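Putative endo-1,4-beta-xylanase (Bacteroides thetaiotaomicron VPI-5482, PDB 5MSX) probably hydrolyses O-glycosidic bonds as a family 43 glycoside hydrolase, with arabinofuranosidase action in the breakdown of the plant pectin RGII likely. Local coordinates at residues Glu41-Phe46 and Gly102-Tyr107; Ala165-Gly170 and Ala175-Asp180; Tyr212-Ile217 and Gly299-Val304. One frame throughout, in Å; residues are numbered along the deposited sequence. Where two conformers were deposited one is given.

Interaction 1. Residues Glu41-Phe46 and Gly102-Tyr107; sequences EINGVF and GKYYIY. With EDO (1,2-ethanediol), chain G; EDO (1,2-ethanediol), chain V.
Ile42 and Tyr104 meet at the phenol end of the tyrosine: CG2 of Ile42 lies 3.6 Å from Tyr104 OH and 4.0 Å from Tyr104 CE1, reaching the ring obliquely while the two side chains run antiparallel past one another. In Ile42 a chi1 of -53° sets CG1 beside the backbone N and leaves CG2 anti to it, and CG2 is the branch that meets the phenol. Asn43 comes from the opposite direction, its amide plane standing 81° to the phenol ring, and its ND2 approaches Tyr104 OH to 3.6 Å without a hydrogen bond. A molecule of 1,2-ethanediol, probably from the crystallisation liquor, spans this polar end instead. Its O1 sits near the ring plane, at the edge, and shares a hydrogen bond of 2.7 Å with Tyr104 OH, in which either hydroxyl may be the donor; its O2 donates to Asn43 OD1 at 2.5 Å, a length so short as to be doubtful. The residues belong to neighbouring sheets of the five-bladed beta-propeller expected of a family 43 hydrolase: Ile42 and Asn43 open the type I' turn that joins strands 37-42 and 45-52 in a hairpin, and Tyr104 rides on strand 103-106. Within the turn, Ile42 N bonds Val45 O (2.9 Å) and Val45 N bonds Ile42 O (3.2 Å), which fixes the corner from which both side chains project. The Tyr104 ring meets Phe99 edge-to-face, and its backbone bonds to Ala119 on the adjacent strand. Farther out the site borders a subunit interface, where Asn43 packs on Asp270 and Tyr104 on Gly268 of the second subunit. A second ethanediol takes Glu41 N as donor to its O2, while the carboxylate of Glu41 forms a salt bridge with Lys315.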
# COMPACT_ATOMS: atom_id res chain seq x y z
N GLU C 41 -18.92 -10.39 4.07
CA GLU C 41 -19.35 -10.24 2.71
C GLU C 41 -18.25 -9.53 1.93
O GLU C 41 -17.77 -8.50 2.37
CB GLU C 41 -20.62 -9.43 2.63
CG GLU C 41 -21.17 -9.25 1.22
CD GLU C 41 -22.52 -8.53 1.19
OE1 GLU C 41 -22.97 -8.05 2.25
OE2 GLU C 41 -23.14 -8.47 0.11
N ILE C 42 -17.86 -10.10 0.78
CA ILE C 42 -16.88 -9.50 -0.10
C ILE C 42 -17.45 -9.54 -1.52
O ILE C 42 -17.69 -10.61 -2.05
CB ILE C 42 -15.54 -10.26 -0.12
CG1 ILE C 42 -14.98 -10.44 1.28
CG2 ILE C 42 -14.51 -9.51 -1.00
CD1 ILE C 42 -13.72 -11.30 1.30
N ASN C 43 -17.65 -8.36 -2.11
CA ASN C 43 -18.16 -8.24 -3.48
C ASN C 43 -19.46 -9.02 -3.71
O ASN C 43 -19.57 -9.80 -4.64
CB ASN C 43 -17.10 -8.70 -4.48
CG ASN C 43 -15.81 -7.92 -4.36
OD1 ASN C 43 -15.79 -6.73 -3.97
ND2 ASN C 43 -14.73 -8.55 -4.71
N GLY C 44 -20.42 -8.84 -2.83
CA GLY C 44 -21.70 -9.51 -2.96
C GLY C 44 -21.78 -11.00 -2.63
O GLY C 44 -22.82 -11.60 -2.83
N VAL C 45 -20.73 -11.60 -2.08
CA VAL C 45 -20.73 -13.03 -1.70
C VAL C 45 -20.25 -13.17 -0.23
O VAL C 45 -19.33 -12.48 0.17
CB VAL C 45 -19.77 -13.82 -2.63
CG1 VAL C 45 -19.73 -15.28 -2.25
CG2 VAL C 45 -20.18 -13.65 -4.10
N PHE C 46 -20.84 -14.09 0.55
CA PHE C 46 -20.35 -14.34 1.92
C PHE C 46 -19.22 -15.35 1.92
O PHE C 46 -19.23 -16.29 1.14
CB PHE C 46 -21.46 -14.80 2.85
CG PHE C 46 -22.65 -13.85 2.89
CD1 PHE C 46 -22.64 -12.73 3.72
CD2 PHE C 46 -23.77 -14.07 2.10
CE1 PHE C 46 -23.71 -11.85 3.75
CE2 PHE C 46 -24.86 -13.21 2.14
CZ PHE C 46 -24.84 -12.09 2.97
N GLY C 102 -4.53 -2.75 -2.95
CA GLY C 102 -5.00 -3.50 -4.11
C GLY C 102 -5.01 -5.00 -3.95
O GLY C 102 -5.19 -5.69 -4.93
N LYS C 103 -4.86 -5.49 -2.71
CA LYS C 103 -4.70 -6.92 -2.36
C LYS C 103 -5.58 -7.32 -1.17
O LYS C 103 -6.12 -6.48 -0.45
CB LYS C 103 -3.26 -7.20 -1.92
CG LYS C 103 -2.17 -6.93 -2.94
CD LYS C 103 -2.40 -7.71 -4.21
CE LYS C 103 -1.27 -7.49 -5.19
NZ LYS C 103 -1.81 -7.42 -6.58
N TYR C 104 -5.62 -8.63 -0.92
CA TYR C 104 -6.25 -9.22 0.26
C TYR C 104 -5.18 -9.80 1.18
O TYR C 104 -4.30 -10.54 0.73
CB TYR C 104 -7.24 -10.30 -0.16
CG TYR C 104 -8.43 -9.72 -0.85
CD1 TYR C 104 -9.51 -9.25 -0.12
CD2 TYR C 104 -8.46 -9.55 -2.26
CE1 TYR C 104 -10.61 -8.68 -0.74
CE2 TYR C 104 -9.58 -8.98 -2.90
CZ TYR C 104 -10.65 -8.55 -2.12
OH TYR C 104 -11.76 -7.98 -2.70
N TYR C 105 -5.25 -9.43 2.45
CA TYR C 105 -4.36 -9.95 3.49
C TYR C 105 -5.17 -10.80 4.51
O TYR C 105 -6.31 -10.49 4.81
CB TYR C 105 -3.67 -8.81 4.22
CG TYR C 105 -2.77 -7.96 3.37
CD1 TYR C 105 -3.28 -6.90 2.59
CD2 TYR C 105 -1.39 -8.18 3.35
CE1 TYR C 105 -2.45 -6.11 1.81
CE2 TYR C 105 -0.54 -7.40 2.56
CZ TYR C 105 -1.08 -6.37 1.80
OH TYR C 105 -0.25 -5.61 1.04
N ILE C 106 -4.55 -11.86 5.02
CA ILE C 106 -5.15 -12.69 6.04
C ILE C 106 -4.08 -13.07 7.04
O ILE C 106 -2.90 -13.15 6.69
CB ILE C 106 -5.88 -13.89 5.40
CG1 ILE C 106 -6.95 -14.46 6.35
CG2 ILE C 106 -4.88 -14.94 4.90
CD1 ILE C 106 -7.99 -15.29 5.63
N TYR C 107 -4.47 -13.22 8.31
CA TYR C 107 -3.53 -13.39 9.40
C TYR C 107 -3.87 -14.63 10.27
O TYR C 107 -4.38 -14.51 11.39
CB TYR C 107 -3.46 -12.12 10.22
CG TYR C 107 -3.18 -10.87 9.40
CD1 TYR C 107 -4.19 -10.26 8.68
CD2 TYR C 107 -1.91 -10.31 9.35
CE1 TYR C 107 -3.96 -9.12 7.93
CE2 TYR C 107 -1.66 -9.15 8.61
CZ TYR C 107 -2.70 -8.56 7.90
OH TYR C 107 -2.52 -7.44 7.15
C1 EDO G . -12.91 -4.77 -1.75
O1 EDO G . -13.27 -6.13 -1.52
C2 EDO G . -13.85 -4.29 -2.83
O2 EDO G . -13.79 -5.19 -3.96
C1 EDO V . -17.65 -7.30 7.90
O1 EDO V . -18.84 -6.88 8.58
C2 EDO V . -17.89 -7.46 6.41
O2 EDO V . -19.17 -8.05 6.15

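Interaction 2. Residues Ala165-Gly170 and Ala175-Asp180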
# COMPACT_ATOMS: atom_id res chain seq x y z
N ALA C 165 -4.34 1.26 10.37
CA ALA C 165 -4.61 -0.15 10.62
C ALA C 165 -4.09 -0.57 12.00
O ALA C 165 -3.11 -0.01 12.50
CB ALA C 165 -4.03 -1.01 9.52
N TYR C 166 -4.76 -1.56 12.60
CA TYR C 166 -4.47 -2.12 13.92
C TYR C 166 -4.59 -3.64 13.89
O TYR C 166 -5.45 -4.19 13.19
CB TYR C 166 -5.44 -1.61 15.01
CG TYR C 166 -5.47 -0.12 15.19
CD1 TYR C 166 -6.27 0.68 14.40
CD2 TYR C 166 -4.71 0.49 16.18
CE1 TYR C 166 -6.28 2.06 14.56
CE2 TYR C 166 -4.72 1.85 16.37
CZ TYR C 166 -5.50 2.65 15.55
OH TYR C 166 -5.53 4.00 15.76
N VAL C 167 -3.74 -4.30 14.65
CA VAL C 167 -3.83 -5.74 14.85
C VAL C 167 -4.14 -5.99 16.34
O VAL C 167 -3.48 -5.45 17.21
CB VAL C 167 -2.59 -6.51 14.34
CG1 VAL C 167 -1.28 -6.04 14.98
CG2 VAL C 167 -2.82 -8.01 14.50
N PHE C 168 -5.21 -6.74 16.59
CA PHE C 168 -5.61 -7.21 17.91
C PHE C 168 -5.31 -8.70 18.01
O PHE C 168 -5.53 -9.43 17.08
CB PHE C 168 -7.13 -7.03 18.08
CG PHE C 168 -7.57 -5.61 18.18
CD1 PHE C 168 -7.87 -4.88 17.04
CD2 PHE C 168 -7.70 -4.99 19.42
CE1 PHE C 168 -8.29 -3.56 17.13
CE2 PHE C 168 -8.12 -3.66 19.52
CZ PHE C 168 -8.42 -2.96 18.37
N TRP C 169 -4.79 -9.17 19.13
CA TRP C 169 -4.58 -10.60 19.28
C TRP C 169 -4.85 -11.07 20.70
O TRP C 169 -5.29 -10.30 21.51
CB TRP C 169 -3.21 -11.06 18.69
CG TRP C 169 -1.95 -10.64 19.39
CD1 TRP C 169 -1.18 -11.42 20.25
CD2 TRP C 169 -1.24 -9.40 19.23
NE1 TRP C 169 -0.06 -10.71 20.65
CE2 TRP C 169 -0.06 -9.47 20.03
CE3 TRP C 169 -1.49 -8.22 18.52
CZ2 TRP C 169 0.85 -8.41 20.14
CZ3 TRP C 169 -0.58 -7.16 18.62
CH2 TRP C 169 0.58 -7.26 19.43
N GLY C 170 -4.66 -12.36 20.97
CA GLY C 170 -5.06 -12.93 22.27
C GLY C 170 -4.34 -12.31 23.44
O GLY C 170 -3.29 -11.64 23.28
N ALA C 175 -1.74 -3.43 18.78
CA ALA C 175 -0.69 -2.57 18.26
C ALA C 175 -1.11 -2.02 16.90
O ALA C 175 -1.87 -2.68 16.17
CB ALA C 175 0.60 -3.36 18.12
N LYS C 176 -0.59 -0.85 16.52
CA LYS C 176 -0.76 -0.36 15.15
C LYS C 176 -0.08 -1.28 14.15
O LYS C 176 0.88 -1.97 14.48
CB LYS C 176 -0.23 1.06 14.98
CG LYS C 176 -1.05 2.09 15.75
CD LYS C 176 -0.56 3.50 15.49
CE LYS C 176 -1.51 4.48 16.13
NZ LYS C 176 -0.89 5.82 16.17
N LEU C 177 -0.59 -1.26 12.93
CA LEU C 177 -0.05 -2.01 11.81
C LEU C 177 0.34 -0.98 10.75
O LEU C 177 -0.41 -0.03 10.47
CB LEU C 177 -1.13 -2.95 11.30
CG LEU C 177 -0.82 -4.14 10.42
CD1 LEU C 177 0.20 -5.09 11.07
CD2 LEU C 177 -2.13 -4.87 10.07
N ASN C 178 1.51 -1.15 10.15
CA ASN C 178 1.97 -0.24 9.08
C ASN C 178 1.18 -0.39 7.79
O ASN C 178 0.49 -1.39 7.60
CB ASN C 178 3.47 -0.45 8.81
CG ASN C 178 4.33 -0.17 10.03
OD1 ASN C 178 5.47 -0.62 10.12
ND2 ASN C 178 3.80 0.58 10.96
N GLU C 179 1.34 0.57 6.87
CA GLU C 179 0.63 0.57 5.58
C GLU C 179 0.96 -0.60 4.70
O GLU C 179 0.14 -1.01 3.88
CB GLU C 179 0.87 1.85 4.77
CG GLU C 179 0.60 3.15 5.51
CD GLU C 179 1.88 3.73 6.09
OE1 GLU C 179 2.37 3.18 7.12
OE2 GLU C 179 2.40 4.71 5.51
N ASP C 180 2.17 -1.14 4.83
CA ASP C 180 2.49 -2.42 4.19
C ASP C 180 1.64 -3.62 4.74
O ASP C 180 1.69 -4.71 4.17
CB ASP C 180 4.01 -2.72 4.28
CG ASP C 180 4.51 -2.95 5.72
OD1 ASP C 180 3.71 -3.06 6.66
OD2 ASP C 180 5.74 -2.99 5.92
O HOH W 1 -1.69 1.55 8.80
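Strands 165-169 and 173-177 run antiparallel as a beta hairpin, the two middle strands of a four-stranded propeller blade. The axes of their paired stretches come within 4.1 Å, and their directions differ by 133°, a marked departure from straight antiparallel pairing. Val167 and Ala175 form a hydrogen-bonded pair: Val167 N donates to Ala175 O at 2.9 Å and Ala175 N returns a bond to Val167 O. Farther along, Leu177 N reaches Ala165 O from well above the carbonyl plane. Between these lies the non-hydrogen-bonded pair of Tyr166 and Lys176, whose side chains leave the backbones in diverging directions and then run abreast to the same end. The extended lysine chain keeps alongside the phenol, with CG 3.7 Å from Tyr166 CE2. On the face of Ala165, Val167, Ala175 and Leu177, Ala165 CB packs 3.9 Å from Leu177 CB. Trp169, its CG lodged between backbone N and carbonyl carbon (chi1 69°), brings its six-membered ring up against Ala175, and CZ3 rests 4.0 Å from Ala175 CB. The same indole stacks on His173, at the start of the second strand. At the Ala165-Leu177 end a water bridges the two backbones, accepting from Ala165 N at 3.1 Å and donating to Leu177 O at 2.6 Å.

Interaction 3. Residues Tyr212-Ile217 and Gly299-Val304; sequences YYLYTI and GTIRPV. With EDO (1,2-ethanediol), chain B.
One polar bond joins Tyr212 to Gly299, and it is very short: the phenol OH donates to the carbonyl O of Gly299 at 2.5 Å, a length that may owe something to coordinate error. The acceptor lies at the edge of the ring, in its plane. Gly299 has no side chain, and the hydroxyl can therefore come right up to its backbone.

The apolar part centres on Ile301. Its CD1 lies 3.8 Å from Tyr212 CD2 and 4.0 Å from Leu214 CD1, bridging the two residues that project from the same face of strand 210-217. Extension of the isoleucine beyond CG1 (chi2 167°) carries that methyl to the strand, and the side chain passes the phenol in the opposite direction, touching the ring obliquely. Phe205 stacks on the Tyr212 ring, and Phe295 meets it at an inclined angle.

In fold terms, the contact ties the second strand of a four-stranded propeller blade to the irregular chain that follows strand 287-293. Tyr227 OH, from the next strand of the blade, is hydrogen-bonded to Ile301 N. Farther along the chain, an ethanediol, probably from the crystallisation liquor, donates from O1 to Arg302 O at 2.7 Å.

The chemistry implies a division of labour: the tyrosine hydroxyl supplies a buried carbonyl with a donor, while two residues on, the isoleucine side chain adds apolar packing against the strand.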
# COMPACT_ATOMS: atom_id res chain seq x y z
N TYR C 212 -15.84 -1.09 19.64
CA TYR C 212 -16.26 -2.26 20.43
C TYR C 212 -15.15 -3.29 20.46
O TYR C 212 -14.72 -3.76 19.41
CB TYR C 212 -17.52 -2.89 19.84
CG TYR C 212 -18.72 -2.00 19.93
CD1 TYR C 212 -19.04 -1.08 18.92
CD2 TYR C 212 -19.55 -2.04 21.04
CE1 TYR C 212 -20.15 -0.26 19.01
CE2 TYR C 212 -20.65 -1.20 21.15
CZ TYR C 212 -20.96 -0.33 20.12
OH TYR C 212 -22.06 0.53 20.23
N TYR C 213 -14.67 -3.62 21.65
CA TYR C 213 -13.68 -4.67 21.85
C TYR C 213 -14.32 -5.82 22.64
O TYR C 213 -14.58 -5.69 23.83
CB TYR C 213 -12.44 -4.13 22.62
CG TYR C 213 -11.45 -5.21 22.85
CD1 TYR C 213 -10.73 -5.71 21.80
CD2 TYR C 213 -11.27 -5.78 24.11
CE1 TYR C 213 -9.87 -6.76 21.96
CE2 TYR C 213 -10.38 -6.84 24.29
CZ TYR C 213 -9.70 -7.33 23.21
OH TYR C 213 -8.79 -8.36 23.33
N LEU C 214 -14.53 -6.93 21.95
CA LEU C 214 -15.11 -8.14 22.53
C LEU C 214 -13.98 -9.14 22.71
O LEU C 214 -13.16 -9.30 21.80
CB LEU C 214 -16.16 -8.77 21.58
CG LEU C 214 -17.53 -8.09 21.41
CD1 LEU C 214 -17.44 -6.65 20.95
CD2 LEU C 214 -18.35 -8.91 20.41
N TYR C 215 -13.98 -9.83 23.84
CA TYR C 215 -12.91 -10.75 24.20
C TYR C 215 -13.50 -11.98 24.91
O TYR C 215 -14.50 -11.87 25.63
CB TYR C 215 -11.90 -9.99 25.07
CG TYR C 215 -12.44 -9.47 26.39
CD1 TYR C 215 -13.14 -8.27 26.46
CD2 TYR C 215 -12.25 -10.17 27.57
CE1 TYR C 215 -13.66 -7.82 27.66
CE2 TYR C 215 -12.76 -9.72 28.79
CZ TYR C 215 -13.46 -8.55 28.83
OH TYR C 215 -13.97 -8.12 30.03
N THR C 216 -12.93 -13.15 24.68
CA THR C 216 -13.39 -14.36 25.38
C THR C 216 -12.86 -14.45 26.78
O THR C 216 -11.80 -13.87 27.10
CB THR C 216 -13.04 -15.70 24.66
OG1 THR C 216 -11.62 -16.01 24.77
CG2 THR C 216 -13.50 -15.66 23.24
N ILE C 217 -13.65 -15.13 27.60
CA ILE C 217 -13.31 -15.56 28.95
C ILE C 217 -13.66 -17.07 29.06
O ILE C 217 -14.63 -17.52 28.44
CB ILE C 217 -14.14 -14.70 29.94
CG1 ILE C 217 -13.57 -13.28 30.00
CG2 ILE C 217 -14.22 -15.31 31.32
CD1 ILE C 217 -12.06 -13.21 30.13
N GLY C 299 -25.78 2.67 22.58
CA GLY C 299 -24.66 1.95 21.99
C GLY C 299 -24.27 0.67 22.72
O GLY C 299 -23.43 -0.06 22.20
N THR C 300 -24.86 0.37 23.89
CA THR C 300 -24.50 -0.88 24.57
C THR C 300 -25.02 -2.07 23.76
O THR C 300 -26.06 -1.95 23.11
CB THR C 300 -25.02 -1.03 26.02
OG1 THR C 300 -26.41 -0.73 26.06
CG2 THR C 300 -24.24 -0.16 26.98
N ILE C 301 -24.29 -3.19 23.80
CA ILE C 301 -24.69 -4.42 23.11
C ILE C 301 -25.69 -5.18 23.97
O ILE C 301 -25.47 -5.37 25.18
CB ILE C 301 -23.47 -5.35 22.82
CG1 ILE C 301 -22.48 -4.67 21.87
CG2 ILE C 301 -23.93 -6.68 22.24
CD1 ILE C 301 -21.13 -5.36 21.78
N ARG C 302 -26.79 -5.62 23.36
CA ARG C 302 -27.75 -6.45 24.08
C ARG C 302 -27.21 -7.88 24.14
O ARG C 302 -26.80 -8.41 23.10
CB ARG C 302 -29.12 -6.43 23.40
CG ARG C 302 -29.75 -5.02 23.33
CD ARG C 302 -31.19 -5.02 22.79
NE ARG C 302 -32.03 -5.99 23.49
CZ ARG C 302 -32.42 -5.91 24.75
NH1 ARG C 302 -32.11 -4.85 25.50
NH2 ARG C 302 -33.15 -6.88 25.27
N PRO C 303 -27.20 -8.50 25.34
CA PRO C 303 -26.72 -9.90 25.39
C PRO C 303 -27.43 -10.76 24.35
O PRO C 303 -28.64 -10.63 24.16
CB PRO C 303 -27.06 -10.33 26.83
CG PRO C 303 -26.98 -9.07 27.61
CD PRO C 303 -27.46 -7.97 26.68
N VAL C 304 -26.67 -11.59 23.64
CA VAL C 304 -27.19 -12.29 22.47
C VAL C 304 -28.16 -13.40 22.88
O VAL C 304 -27.87 -14.14 23.77
CB VAL C 304 -26.05 -12.91 21.63
CG1 VAL C 304 -26.64 -13.68 20.43
CG2 VAL C 304 -25.13 -11.80 21.14
C1 EDO B . -29.37 -9.16 20.64
O1 EDO B . -27.94 -9.20 20.84
C2 EDO B . -30.16 -10.45 20.76
O2 EDO B . -29.67 -11.48 19.84

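The three contacts sample different parts of one propeller domain, interaction 1 itself spanning two sheets. The centres of interactions 1 and 2 lie about 17 Å apart, yet they adjoin: Tyr107 OH is 3.9 Å from Leu177 CD2. Interactions 2 and 3, about 21 Å between centres, meet where Phe168 CD2 packs 3.8 Å from Tyr213 CE1, linking successive blades. The Trp169 side chain is about 6 Å from that of Asp154, the predicted pKa modulator, and about 9 Å from a bound calcium ion. In interaction 3 the Leu214 side chain is about 10 Å from bound calcium and about 11 Å from that of Glu200, the predicted proton donor, whose N bonds Thr216 OG1. Interaction 1 is remote from these sites.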